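Local coordinates for protein 4-hydroxythreonine-4-phosphate dehydrogenase (PDB 6XMY) that probably catalyses the NAD-dependent oxidation of 4-phosphooxy-L-threonine, a step in the biosynthesis of pyridoxine 5'-phosphate, using a divalent metal ion, at residues I293-D298 and V320-D325. Numbering follows the deposited sequence.
With SO4 (sulfate ion), chain C.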
ATOM      1  N   ILE A 293       6.092  -9.566   1.379  1.00 11.34           N
ATOM      2  CA  ILE A 293       5.496  -8.746   0.333  1.00 10.69           C
ATOM      3  C   ILE A 293       4.169  -8.227   0.863  1.00  9.75           C
ATOM      4  O   ILE A 293       3.349  -9.001   1.372  1.00 11.00           O
ATOM      5  CB  ILE A 293       5.263  -9.584  -0.931  1.00 11.10           C
ATOM      6  CG1 ILE A 293       6.583 -10.113  -1.489  1.00 11.89           C
ATOM      7  CG2 ILE A 293       4.468  -8.791  -1.951  1.00 12.50           C
ATOM      8  CD1 ILE A 293       6.401 -11.316  -2.376  1.00 13.36           C
ATOM      9  N   ARG A 294       3.956  -6.917   0.761  1.00  9.19           N
ATOM     10  CA  ARG A 294       2.668  -6.333   1.113  1.00  9.13           C
ATOM     11  C   ARG A 294       2.301  -5.285   0.080  1.00  9.23           C
ATOM     12  O   ARG A 294       3.046  -4.318  -0.115  1.00  9.32           O
ATOM     13  CB  ARG A 294       2.671  -5.717   2.516  1.00  8.90           C
ATOM     14  CG  ARG A 294       1.338  -5.052   2.874  1.00  8.74           C
ATOM     15  CD  ARG A 294       1.416  -3.542   2.717  1.00  9.70           C
ATOM     16  NE  ARG A 294       0.103  -2.897   2.817  1.00  9.29           N
ATOM     17  CZ  ARG A 294      -0.081  -1.606   3.092  1.00  8.19           C
ATOM     18  NH1 ARG A 294       0.960  -0.821   3.335  1.00  9.76           N
ATOM     19  NH2 ARG A 294      -1.310  -1.104   3.150  1.00  9.12           N
ATOM     20  N   THR A 295       1.160  -5.475  -0.574  1.00  8.36           N
ATOM     21  CA  THR A 295       0.582  -4.476  -1.463  1.00  7.50           C
ATOM     22  C   THR A 295      -0.768  -4.041  -0.914  1.00  8.19           C
ATOM     23  O   THR A 295      -1.296  -4.607   0.052  1.00  8.10           O
ATOM     24  CB  THR A 295       0.422  -5.014  -2.890  1.00  8.52           C
ATOM     25  OG1 THR A 295      -0.502  -6.108  -2.881  1.00  9.26           O
ATOM     26  CG2 THR A 295       1.759  -5.478  -3.442  1.00  9.78           C
ATOM     27  N   SER A 296      -1.340  -3.037  -1.574  1.00  7.52           N
ATOM     28  CA  SER A 296      -2.536  -2.390  -1.066  1.00  9.01           C
ATOM     29  C   SER A 296      -3.252  -1.676  -2.199  1.00  8.25           C
ATOM     30  O   SER A 296      -2.637  -1.254  -3.189  1.00  8.62           O
ATOM     31  CB  SER A 296      -2.158  -1.388   0.020  1.00  9.39           C
ATOM     32  OG  SER A 296      -3.306  -0.758   0.554  1.00  9.25           O
ATOM     33  N   VAL A 297      -4.563  -1.496  -2.004  1.00  8.49           N
ATOM     34  CA  VAL A 297      -5.293  -0.541  -2.821  1.00  8.93           C
ATOM     35  C   VAL A 297      -4.711   0.849  -2.612  1.00  8.66           C
ATOM     36  O   VAL A 297      -4.045   1.134  -1.610  1.00 10.28           O
ATOM     37  CB  VAL A 297      -6.789  -0.546  -2.481  1.00  9.72           C
ATOM     38  CG1 VAL A 297      -7.418  -1.873  -2.863  1.00 11.11           C
ATOM     39  CG2 VAL A 297      -7.006  -0.205  -1.006  1.00 12.03           C
ATOM     40  N   ASP A 298      -4.975   1.731  -3.578  1.00 10.02           N
ATOM     41  CA  ASP A 298      -4.530   3.121  -3.524  1.00  9.76           C
ATOM     42  C   ASP A 298      -5.659   4.066  -3.133  1.00 10.09           C
ATOM     43  O   ASP A 298      -5.648   5.245  -3.507  1.00 13.08           O
ATOM     44  CB  ASP A 298      -3.908   3.554  -4.851  1.00 13.19           C
ATOM     45  CG  ASP A 298      -4.943   3.798  -5.920  1.00 18.19           C
ATOM     46  OD1 ASP A 298      -6.045   3.217  -5.833  1.00 16.91           O
ATOM     47  OD2 ASP A 298      -4.669   4.599  -6.841  1.00 24.09           O
ATOM     48  N   VAL A 320      -3.536  -7.277  -6.073  1.00  8.75           N
ATOM     49  CA  VAL A 320      -3.411  -8.729  -6.000  1.00  9.22           C
ATOM     50  C   VAL A 320      -2.463  -9.232  -7.079  1.00 10.27           C
ATOM     51  O   VAL A 320      -1.596 -10.077  -6.821  1.00 10.97           O
ATOM     52  CB  VAL A 320      -4.799  -9.386  -6.098  1.00 10.43           C
ATOM     53  CG1 VAL A 320      -4.655 -10.904  -6.168  1.00 12.53           C
ATOM     54  CG2 VAL A 320      -5.675  -8.988  -4.904  1.00 11.53           C
ATOM     55  N   LYS A 321      -2.595  -8.716  -8.302  1.00 11.03           N
ATOM     56  CA  LYS A 321      -1.722  -9.178  -9.375  1.00 10.93           C
ATOM     57  C   LYS A 321      -0.269  -8.808  -9.109  1.00 11.53           C
ATOM     58  O   LYS A 321       0.640  -9.606  -9.378  1.00 12.75           O
ATOM     59  CB  LYS A 321      -2.211  -8.631 -10.716  1.00 13.17           C
ATOM     60  CG  LYS A 321      -3.500  -9.294 -11.171  1.00 18.36           C
ATOM     61  CD  LYS A 321      -4.080  -8.632 -12.408  1.00 22.90           C
ATOM     62  CE  LYS A 321      -5.596  -8.783 -12.434  1.00 27.53           C
ATOM     63  NZ  LYS A 321      -6.198  -8.360 -13.732  1.00 32.13           N
ATOM     64  N   MET A 322      -0.022  -7.620  -8.561  1.00 11.35           N
ATOM     65  CA  MET A 322       1.354  -7.243  -8.254  1.00 12.69           C
ATOM     66  C   MET A 322       1.934  -8.130  -7.160  1.00 13.12           C
ATOM     67  O   MET A 322       3.087  -8.570  -7.256  1.00 12.82           O
ATOM     68  CB  MET A 322       1.434  -5.768  -7.862  1.00 13.30           C
ATOM     69  CG  MET A 322       2.846  -5.327  -7.550  1.00 16.74           C
ATOM     70  SD  MET A 322       3.001  -3.573  -7.227  1.00 20.04           S
ATOM     71  CE  MET A 322       2.503  -2.896  -8.810  1.00 24.25           C
ATOM     72  N   ALA A 323       1.151  -8.406  -6.117  1.00 11.01           N
ATOM     73  CA  ALA A 323       1.619  -9.300  -5.063  1.00 11.06           C
ATOM     74  C   ALA A 323       1.915 -10.689  -5.618  1.00 13.13           C
ATOM     75  O   ALA A 323       2.943 -11.296  -5.283  1.00 12.81           O
ATOM     76  CB  ALA A 323       0.597  -9.358  -3.928  1.00 12.27           C
ATOM     77  N   LYS A 324       1.036 -11.198  -6.484  1.00 13.03           N
ATOM     78  CA  LYS A 324       1.274 -12.487  -7.126  1.00 13.83           C
ATOM     79  C   LYS A 324       2.565 -12.466  -7.930  1.00 13.02           C
ATOM     80  O   LYS A 324       3.384 -13.391  -7.839  1.00 13.81           O
ATOM     81  CB  LYS A 324       0.100 -12.843  -8.034  1.00 14.35           C
ATOM     82  CG  LYS A 324       0.283 -14.139  -8.819  1.00 17.02           C
ATOM     83  CD  LYS A 324      -0.858 -14.338  -9.806  1.00 21.14           C
ATOM     84  CE  LYS A 324      -0.456 -15.214 -10.981  1.00 29.20           C
ATOM     85  NZ  LYS A 324      -1.533 -15.221 -12.016  1.00 32.84           N
ATOM     86  N   ASP A 325       2.770 -11.407  -8.720  1.00 13.49           N
ATOM     87  CA  ASP A 325       3.960 -11.338  -9.565  1.00 16.29           C
ATOM     88  C   ASP A 325       5.223 -11.301  -8.721  1.00 16.40           C
ATOM     89  O   ASP A 325       6.230 -11.936  -9.063  1.00 18.91           O
ATOM     90  CB  ASP A 325       3.883 -10.115 -10.478  1.00 16.69           C
ATOM     91  CG  ASP A 325       2.869 -10.280 -11.599  1.00 24.86           C
ATOM     92  OD1 ASP A 325       2.405 -11.417 -11.829  1.00 27.32           O
ATOM     93  OD2 ASP A 325       2.532  -9.265 -12.246  1.00 30.15           O
TER
HETATM   94  S   SO4 C 402      -1.080   2.747   4.503  1.00 11.07           S
HETATM   95  O1  SO4 C 402      -0.658   1.676   3.603  1.00 12.22           O
HETATM   96  O2  SO4 C 402      -2.183   2.267   5.330  1.00 11.77           O
HETATM   97  O3  SO4 C 402       0.041   3.077   5.379  1.00 11.68           O
HETATM   98  O4  SO4 C 402      -1.527   3.950   3.780  1.00 14.74           O
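Behind the substrate and NAD pocket of this PdxA-family dehydrogenase, segment 293-298, which carries strand 294-297, packs through Thr-295 and Ile-293 against Ala-323 and Met-322 of helix 314-328. Thr-295 sits opposite Ala-323, their CA atoms 6.1 Å apart, with Thr-295 OG1 3.6 Å from Ala-323 CB. With chi1 at 63°, the hydroxyl turns to the helix and hydrogen-bonds to Ala-319 O, one turn earlier, satisfying a buried polar group within an otherwise apolar interface. Thr-295 CG2 approaches Met-322 CG at 4.3 Å, while Ile-293 CG2 comes 4.2 Å from Ala-323 CA. From the other face of the strand, Arg-294, its chain bent at chi2, brings its guanidinium edge to a sulfate, probably from the crystallisation liquor; NH1 and NH2 donate in plane to its O1 (3.0 and 2.9 Å, N-H...O angles 143° and 149°). Thr-139, Asn-285 and the backbone N of His-138 also bond to the anion, consistent with a substrate phosphate site and a probable substrate-binding role for Arg-294; Ser-296 reaches the NAD amide by a weak hydrogen bond. Strand 294-297 runs between strands 117-120 and 284-288, and the helix covers this group, Ala-323 touching Ala-117 and Val-119, Met-322 touching Val-284.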